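Local coordinates for protein PEPTIDE N-myristoyltransferase (Saccharomyces cerevisiae, PDB 1IIC) that transfers the myristoyl group of myristoyl-CoA to the N-terminal glycine of target proteins, at residues A226-L231 / Y281-P286; K233-Q238 / G288-F293. All coordinates share one frame; numbering follows the deposited sequence.

Contact 1 (A226-L231 / Y281-P286)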
ATOM      1  N   ALA A 226     -14.511 -19.892 -13.015  1.00 23.35           N
ATOM      2  CA  ALA A 226     -14.694 -21.243 -12.505  1.00 22.55           C
ATOM      3  C   ALA A 226     -13.506 -21.648 -11.647  1.00 21.03           C
ATOM      4  O   ALA A 226     -12.364 -21.373 -12.001  1.00 22.88           O
ATOM      5  CB  ALA A 226     -14.852 -22.214 -13.672  1.00 23.42           C
ATOM      6  N   GLY A 227     -13.782 -22.288 -10.514  1.00 21.35           N
ATOM      7  CA  GLY A 227     -12.723 -22.731  -9.617  1.00 19.76           C
ATOM      8  C   GLY A 227     -12.310 -21.689  -8.590  1.00 20.09           C
ATOM      9  O   GLY A 227     -11.514 -21.964  -7.691  1.00 20.25           O
ATOM     10  N   LEU A 228     -12.859 -20.489  -8.724  1.00 20.88           N
ATOM     11  CA  LEU A 228     -12.544 -19.373  -7.827  1.00 21.49           C
ATOM     12  C   LEU A 228     -13.127 -19.594  -6.422  1.00 21.71           C
ATOM     13  O   LEU A 228     -14.322 -19.849  -6.266  1.00 21.64           O
ATOM     14  CB  LEU A 228     -13.103 -18.080  -8.448  1.00 20.71           C
ATOM     15  CG  LEU A 228     -12.700 -16.646  -8.060  1.00 21.18           C
ATOM     16  CD1 LEU A 228     -13.887 -15.957  -7.432  1.00 22.20           C
ATOM     17  CD2 LEU A 228     -11.495 -16.620  -7.155  1.00 21.67           C
ATOM     18  N   ARG A 229     -12.283 -19.517  -5.402  1.00 21.52           N
ATOM     19  CA  ARG A 229     -12.755 -19.689  -4.030  1.00 21.65           C
ATOM     20  C   ARG A 229     -11.806 -18.938  -3.091  1.00 21.17           C
ATOM     21  O   ARG A 229     -10.831 -18.346  -3.546  1.00 19.59           O
ATOM     22  CB  ARG A 229     -12.798 -21.179  -3.660  1.00 20.42           C
ATOM     23  CG  ARG A 229     -11.435 -21.846  -3.612  1.00 19.94           C
ATOM     24  CD  ARG A 229     -11.556 -23.295  -3.188  1.00 21.68           C
ATOM     25  NE  ARG A 229     -10.307 -24.039  -3.367  1.00 20.91           N
ATOM     26  CZ  ARG A 229      -9.201 -23.835  -2.664  1.00 20.23           C
ATOM     27  NH1 ARG A 229      -9.164 -22.906  -1.715  1.00 17.99           N
ATOM     28  NH2 ARG A 229      -8.124 -24.560  -2.917  1.00 20.69           N
ATOM     29  N   LYS A 230     -12.095 -18.959  -1.792  1.00 22.18           N
ATOM     30  CA  LYS A 230     -11.250 -18.281  -0.812  1.00 23.62           C
ATOM     31  C   LYS A 230      -9.941 -19.016  -0.612  1.00 24.18           C
ATOM     32  O   LYS A 230      -9.880 -20.231  -0.758  1.00 24.54           O
ATOM     33  CB  LYS A 230     -11.954 -18.192   0.538  1.00 24.28           C
ATOM     34  CG  LYS A 230     -13.213 -17.352   0.542  1.00 24.59           C
ATOM     35  CD  LYS A 230     -13.775 -17.276   1.939  1.00 26.02           C
ATOM     36  CE  LYS A 230     -15.057 -16.471   1.972  1.00 28.16           C
ATOM     37  NZ  LYS A 230     -15.568 -16.366   3.364  1.00 30.25           N
ATOM     38  N   LEU A 231      -8.892 -18.271  -0.275  1.00 25.20           N
ATOM     39  CA  LEU A 231      -7.580 -18.863  -0.020  1.00 25.78           C
ATOM     40  C   LEU A 231      -7.625 -19.603   1.317  1.00 26.11           C
ATOM     41  O   LEU A 231      -8.268 -19.143   2.256  1.00 25.76           O
ATOM     42  CB  LEU A 231      -6.510 -17.766   0.048  1.00 25.16           C
ATOM     43  CG  LEU A 231      -5.160 -18.160   0.641  1.00 23.71           C
ATOM     44  CD1 LEU A 231      -4.469 -19.161  -0.268  1.00 23.69           C
ATOM     45  CD2 LEU A 231      -4.307 -16.929   0.818  1.00 23.05           C
ATOM     46  N   TYR A 281      -8.272 -14.637  -2.575  1.00 20.28           N
ATOM     47  CA  TYR A 281      -8.939 -15.668  -3.367  1.00 17.35           C
ATOM     48  C   TYR A 281      -7.985 -16.413  -4.275  1.00 18.07           C
ATOM     49  O   TYR A 281      -6.930 -15.914  -4.650  1.00 16.36           O
ATOM     50  CB  TYR A 281     -10.063 -15.040  -4.194  1.00 16.10           C
ATOM     51  CG  TYR A 281     -11.002 -14.270  -3.318  1.00 17.03           C
ATOM     52  CD1 TYR A 281     -10.670 -12.991  -2.883  1.00 15.66           C
ATOM     53  CD2 TYR A 281     -12.158 -14.866  -2.807  1.00 16.11           C
ATOM     54  CE1 TYR A 281     -11.452 -12.323  -1.953  1.00 17.16           C
ATOM     55  CE2 TYR A 281     -12.950 -14.203  -1.870  1.00 17.71           C
ATOM     56  CZ  TYR A 281     -12.581 -12.929  -1.447  1.00 17.73           C
ATOM     57  OH  TYR A 281     -13.320 -12.267  -0.496  1.00 19.93           O
ATOM     58  N   VAL A 282      -8.390 -17.619  -4.635  1.00 19.19           N
ATOM     59  CA  VAL A 282      -7.593 -18.484  -5.476  1.00 21.57           C
ATOM     60  C   VAL A 282      -8.508 -19.163  -6.489  1.00 21.73           C
ATOM     61  O   VAL A 282      -9.720 -19.220  -6.300  1.00 21.72           O
ATOM     62  CB  VAL A 282      -6.896 -19.560  -4.600  1.00 22.69           C
ATOM     63  CG1 VAL A 282      -6.562 -20.776  -5.420  1.00 24.84           C
ATOM     64  CG2 VAL A 282      -5.636 -18.986  -3.968  1.00 22.13           C
ATOM     65  N   VAL A 283      -7.926 -19.637  -7.583  1.00 22.36           N
ATOM     66  CA  VAL A 283      -8.684 -20.368  -8.586  1.00 22.80           C
ATOM     67  C   VAL A 283      -8.018 -21.736  -8.655  1.00 24.50           C
ATOM     68  O   VAL A 283      -6.816 -21.837  -8.905  1.00 24.93           O
ATOM     69  CB  VAL A 283      -8.633 -19.704  -9.981  1.00 21.19           C
ATOM     70  CG1 VAL A 283      -9.321 -20.606 -11.000  1.00 19.99           C
ATOM     71  CG2 VAL A 283      -9.329 -18.343  -9.952  1.00 17.79           C
ATOM     72  N   GLU A 284      -8.801 -22.782  -8.406  1.00 25.32           N
ATOM     73  CA  GLU A 284      -8.297 -24.153  -8.433  1.00 26.05           C
ATOM     74  C   GLU A 284      -8.927 -24.979  -9.564  1.00 25.06           C
ATOM     75  O   GLU A 284     -10.147 -25.040  -9.695  1.00 25.63           O
ATOM     76  CB  GLU A 284      -8.572 -24.824  -7.082  1.00 27.06           C
ATOM     77  CG  GLU A 284      -8.223 -26.293  -7.048  1.00 28.29           C
ATOM     78  CD  GLU A 284      -8.427 -26.913  -5.685  1.00 29.46           C
ATOM     79  OE1 GLU A 284      -9.518 -26.723  -5.099  1.00 30.12           O
ATOM     80  OE2 GLU A 284      -7.498 -27.601  -5.210  1.00 31.64           O
ATOM     81  N   GLN A 285      -8.087 -25.611 -10.375  1.00 25.23           N
ATOM     82  CA  GLN A 285      -8.558 -26.433 -11.487  1.00 25.07           C
ATOM     83  C   GLN A 285      -8.895 -27.854 -11.021  1.00 26.02           C
ATOM     84  O   GLN A 285      -8.378 -28.327 -10.008  1.00 27.14           O
ATOM     85  CB  GLN A 285      -7.500 -26.482 -12.589  1.00 24.77           C
ATOM     86  CG  GLN A 285      -7.059 -25.112 -13.116  1.00 25.13           C
ATOM     87  CD  GLN A 285      -8.223 -24.229 -13.553  1.00 25.74           C
ATOM     88  OE1 GLN A 285      -9.243 -24.717 -14.039  1.00 23.85           O
ATOM     89  NE2 GLN A 285      -8.064 -22.918 -13.392  1.00 25.68           N
ATOM     90  N   PRO A 286      -9.757 -28.560 -11.767  1.00 26.41           N
ATOM     91  CA  PRO A 286     -10.144 -29.922 -11.395  1.00 25.52           C
ATOM     92  C   PRO A 286      -9.011 -30.852 -10.963  1.00 25.75           C
ATOM     93  O   PRO A 286      -9.255 -31.795 -10.224  1.00 26.65           O
ATOM     94  CB  PRO A 286     -10.874 -30.418 -12.638  1.00 25.67           C
ATOM     95  CG  PRO A 286     -11.541 -29.167 -13.133  1.00 25.34           C
ATOM     96  CD  PRO A 286     -10.409 -28.162 -13.031  1.00 26.26           C
TER
HETATM   97  O   HOH W   1     -10.398 -21.033 -14.079  1.00 17.10           O
HETATM   98  O   HOH W   2     -12.000 -25.691  -5.580  1.00 39.83           O
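Strand 228-230 pairs antiparallel with strand 281-284, and the backbone bonds centre on the hydrogen-bonded pair Arg229 and Val282. Arg229 N reaches Val282 O at 2.7 Å, and Val282 N returns a bond to Arg229 O at 2.8 Å. Two residues farther along, Glu284 N donates to Gly227 O from above the carbonyl plane. Gly227 suits this turn into the strand: at its positive phi a beta carbon would jam against Ala226 O, and it would also collide with Glu284 O.

Leu228 and Val283 share one face of the sheet, where Leu228 CD2 touches Val283 CG2. The same methyl lies 3.6 Å from Tyr281 CB, and Leu354 of helix 334-357 packs on Leu228 and Tyr281. Val282 shares the other face with Arg229, and its CG2 meets Leu231 CD1 at 3.9 Å, with Val239 beside both. The aliphatic stem of Lys230 runs alongside the Tyr281 ring.

Arg229 CG lies between the backbone N and the carbonyl carbon (chi1 66°), and the chain runs extended to NE, which forms a long salt bridge to Glu284 OE1 at 3.3 Å. OE1 lies in the guanidinium plane but is met from above the carboxylate plane, guanidinium and carboxylate being 68° apart. A water also binds OE1, while Arg229 NH2 has its stronger partner in Asp235. Replacing Arg229 by a leucine would probably leave both carboxylates without their shared cation. The chemistry implies an edge strand held by its backbone, one guanidinium joining two acids beside it.

Contact 2 (K233-Q238 / G288-F293)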
ATOM      1  N   LYS A 233      -5.143 -22.229   4.138  1.00 26.86           N
ATOM      2  CA  LYS A 233      -3.782 -22.610   4.513  1.00 27.70           C
ATOM      3  C   LYS A 233      -3.280 -23.773   3.664  1.00 28.08           C
ATOM      4  O   LYS A 233      -2.109 -23.830   3.303  1.00 28.36           O
ATOM      5  CB  LYS A 233      -3.732 -22.989   5.995  1.00 29.61           C
ATOM      6  N   GLU A 234      -4.175 -24.700   3.340  1.00 29.31           N
ATOM      7  CA  GLU A 234      -3.823 -25.853   2.519  1.00 30.23           C
ATOM      8  C   GLU A 234      -3.225 -25.415   1.178  1.00 29.07           C
ATOM      9  O   GLU A 234      -2.411 -26.127   0.597  1.00 28.90           O
ATOM     10  CB  GLU A 234      -5.071 -26.704   2.239  1.00 33.88           C
ATOM     11  CG  GLU A 234      -5.779 -27.274   3.472  1.00 39.27           C
ATOM     12  CD  GLU A 234      -6.339 -26.200   4.395  1.00 42.58           C
ATOM     13  OE1 GLU A 234      -7.124 -25.353   3.919  1.00 44.31           O
ATOM     14  OE2 GLU A 234      -5.998 -26.211   5.600  1.00 45.31           O
ATOM     15  N   ASP A 235      -3.643 -24.242   0.700  1.00 26.56           N
ATOM     16  CA  ASP A 235      -3.196 -23.692  -0.578  1.00 24.70           C
ATOM     17  C   ASP A 235      -1.843 -22.988  -0.551  1.00 23.16           C
ATOM     18  O   ASP A 235      -1.206 -22.817  -1.590  1.00 22.98           O
ATOM     19  CB  ASP A 235      -4.221 -22.678  -1.086  1.00 25.18           C
ATOM     20  CG  ASP A 235      -5.617 -23.246  -1.193  1.00 27.38           C
ATOM     21  OD1 ASP A 235      -6.566 -22.485  -0.913  1.00 28.55           O
ATOM     22  OD2 ASP A 235      -5.785 -24.430  -1.569  1.00 27.24           O
ATOM     23  N   ILE A 236      -1.408 -22.564   0.629  1.00 23.48           N
ATOM     24  CA  ILE A 236      -0.157 -21.813   0.750  1.00 22.38           C
ATOM     25  C   ILE A 236       1.059 -22.226  -0.084  1.00 22.94           C
ATOM     26  O   ILE A 236       1.632 -21.381  -0.791  1.00 20.40           O
ATOM     27  CB  ILE A 236       0.273 -21.692   2.221  1.00 21.23           C
ATOM     28  CG1 ILE A 236      -0.808 -20.952   3.018  1.00 22.28           C
ATOM     29  CG2 ILE A 236       1.584 -20.922   2.311  1.00 24.92           C
ATOM     30  CD1 ILE A 236      -1.117 -19.518   2.507  1.00 21.58           C
ATOM     31  N   ASP A 237       1.473 -23.493  -0.022  1.00 21.99           N
ATOM     32  CA  ASP A 237       2.641 -23.891  -0.801  1.00 22.77           C
ATOM     33  C   ASP A 237       2.487 -23.565  -2.291  1.00 22.33           C
ATOM     34  O   ASP A 237       3.368 -22.949  -2.875  1.00 22.92           O
ATOM     35  CB  ASP A 237       2.964 -25.382  -0.617  1.00 24.71           C
ATOM     36  CG  ASP A 237       3.549 -25.691   0.759  1.00 25.59           C
ATOM     37  OD1 ASP A 237       4.295 -24.849   1.310  1.00 25.61           O
ATOM     38  OD2 ASP A 237       3.272 -26.784   1.288  1.00 27.20           O
ATOM     39  N   GLN A 238       1.376 -23.967  -2.905  1.00 22.55           N
ATOM     40  CA  GLN A 238       1.160 -23.680  -4.326  1.00 22.75           C
ATOM     41  C   GLN A 238       1.026 -22.194  -4.640  1.00 22.83           C
ATOM     42  O   GLN A 238       1.680 -21.685  -5.547  1.00 23.70           O
ATOM     43  CB  GLN A 238      -0.109 -24.359  -4.845  1.00 22.06           C
ATOM     44  CG  GLN A 238       0.060 -25.789  -5.296  1.00 22.95           C
ATOM     45  CD  GLN A 238      -1.093 -26.239  -6.159  1.00 22.10           C
ATOM     46  OE1 GLN A 238      -1.194 -25.865  -7.335  1.00 20.52           O
ATOM     47  NE2 GLN A 238      -1.987 -27.027  -5.578  1.00 21.48           N
ATOM     48  N   GLY A 288      -6.587 -30.044  -9.049  1.00 25.51           N
ATOM     49  CA  GLY A 288      -6.019 -29.515  -7.824  1.00 26.18           C
ATOM     50  C   GLY A 288      -5.032 -28.379  -8.021  1.00 26.29           C
ATOM     51  O   GLY A 288      -4.560 -27.786  -7.054  1.00 26.97           O
ATOM     52  N   LYS A 289      -4.718 -28.061  -9.270  1.00 27.26           N
ATOM     53  CA  LYS A 289      -3.772 -26.990  -9.548  1.00 27.28           C
ATOM     54  C   LYS A 289      -4.328 -25.595  -9.315  1.00 26.45           C
ATOM     55  O   LYS A 289      -5.453 -25.287  -9.706  1.00 26.61           O
ATOM     56  CB  LYS A 289      -3.241 -27.104 -10.979  1.00 27.94           C
ATOM     57  CG  LYS A 289      -1.887 -27.828 -11.095  1.00 32.59           C
ATOM     58  CD  LYS A 289      -1.892 -29.224 -10.442  1.00 34.96           C
ATOM     59  CE  LYS A 289      -1.835 -29.160  -8.904  1.00 34.88           C
ATOM     60  NZ  LYS A 289      -2.235 -30.446  -8.263  1.00 32.18           N
ATOM     61  N   ILE A 290      -3.529 -24.758  -8.659  1.00 25.75           N
ATOM     62  CA  ILE A 290      -3.918 -23.380  -8.394  1.00 24.29           C
ATOM     63  C   ILE A 290      -3.248 -22.532  -9.464  1.00 23.76           C
ATOM     64  O   ILE A 290      -2.020 -22.440  -9.530  1.00 23.47           O
ATOM     65  CB  ILE A 290      -3.469 -22.938  -6.994  1.00 25.52           C
ATOM     66  CG1 ILE A 290      -4.276 -23.705  -5.945  1.00 24.86           C
ATOM     67  CG2 ILE A 290      -3.660 -21.434  -6.826  1.00 24.36           C
ATOM     68  CD1 ILE A 290      -3.911 -23.367  -4.535  1.00 27.34           C
ATOM     69  N   THR A 291      -4.071 -21.924 -10.308  1.00 21.30           N
ATOM     70  CA  THR A 291      -3.587 -21.115 -11.413  1.00 21.43           C
ATOM     71  C   THR A 291      -3.780 -19.602 -11.272  1.00 19.91           C
ATOM     72  O   THR A 291      -3.228 -18.845 -12.061  1.00 20.28           O
ATOM     73  CB  THR A 291      -4.271 -21.559 -12.715  1.00 22.95           C
ATOM     74  OG1 THR A 291      -5.693 -21.457 -12.558  1.00 23.05           O
ATOM     75  CG2 THR A 291      -3.905 -23.008 -13.047  1.00 22.40           C
ATOM     76  N   ASP A 292      -4.558 -19.165 -10.284  1.00 18.43           N
ATOM     77  CA  ASP A 292      -4.809 -17.739 -10.088  1.00 18.78           C
ATOM     78  C   ASP A 292      -4.886 -17.358  -8.617  1.00 18.54           C
ATOM     79  O   ASP A 292      -5.201 -18.176  -7.758  1.00 17.80           O
ATOM     80  CB  ASP A 292      -6.116 -17.312 -10.779  1.00 19.66           C
ATOM     81  CG  ASP A 292      -6.120 -17.624 -12.261  1.00 21.57           C
ATOM     82  OD1 ASP A 292      -6.564 -18.731 -12.636  1.00 22.41           O
ATOM     83  OD2 ASP A 292      -5.662 -16.772 -13.048  1.00 21.60           O
ATOM     84  N   PHE A 293      -4.606 -16.096  -8.337  1.00 18.25           N
ATOM     85  CA  PHE A 293      -4.616 -15.601  -6.974  1.00 18.36           C
ATOM     86  C   PHE A 293      -4.751 -14.092  -6.996  1.00 17.13           C
ATOM     87  O   PHE A 293      -4.105 -13.424  -7.794  1.00 15.28           O
ATOM     88  CB  PHE A 293      -3.311 -16.000  -6.275  1.00 16.13           C
ATOM     89  CG  PHE A 293      -2.957 -15.144  -5.089  1.00 16.66           C
ATOM     90  CD1 PHE A 293      -1.907 -14.232  -5.163  1.00 17.88           C
ATOM     91  CD2 PHE A 293      -3.669 -15.242  -3.901  1.00 18.25           C
ATOM     92  CE1 PHE A 293      -1.575 -13.432  -4.074  1.00 18.06           C
ATOM     93  CE2 PHE A 293      -3.345 -14.444  -2.805  1.00 19.10           C
ATOM     94  CZ  PHE A 293      -2.296 -13.536  -2.893  1.00 19.01           C
TER
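Gln238, near the start of helix 236-247, faces Ile290 at the start of strand 290-303 with their CA atoms 6.5 Å apart, and no backbone-to-backbone hydrogen bond joins the two segments. The bonds come instead from the Gln238 side chain, whose carboxamide grips the backbone at two points, at the first strand residue and in the loop before it. Its OE1 accepts from Ile290 N at 2.9 Å, the donor standing 36° out of the amide's carbonyl plane. Its NE2 donates to Gly288 O at 3.1 Å in an almost straight bond of 173°, with the acceptor close to the amide plane. Gly288 has a positive phi that suits glycine. Extended beyond CG, the glutamine chain spans from helix to strand, and having both a donor and an acceptor suits it to this pair of hydrogen bonds. The Lys289 side chain crosses that of Gln238 at about a right angle, Lys289 CE 3.7 Å from Gln238 OE1.

Ile290 supplies the apolar half. Its CG1 is anti to the carbonyl carbon (chi1 -68°), and CD1 beyond it presses on Asp235 CB at 3.5 Å and approaches Gln238 CB. Val239 and Val282 pack on the same isoleucine, so a branched aliphatic chain fits between helix and sheet. Asp235 offers Ile290 its methylene, while its carboxylate is occupied by Arg229 and Lys232 N. Two neutral hydrogen bonds fix the Gln238 amide's rotation, and through it the start of the helix holds the strand's beginning.

Overall arrangement
From the N terminus, the chain runs through 226-231 straight into helix 236-247, then returns much later along strand 278-284 and turns into strand 290-303. Contact 1 closes a loop with 49 residues between its segments, and contact 2 closes another of the same length. Their segments alternate along the chain, so the two loops cross. Consecutive units, strand then helix, thus meet consecutive strands of a hairpin in the C-terminal family region. Contact 1 adds an outer strand to the mixed sheet, whereas contact 2 fastens the helix to that sheet. The salt bridge from Arg229 NH2 to Asp235 OD2 (2.7 Å) joins contact 1 to contact 2, helped by packing between the neighbouring strands.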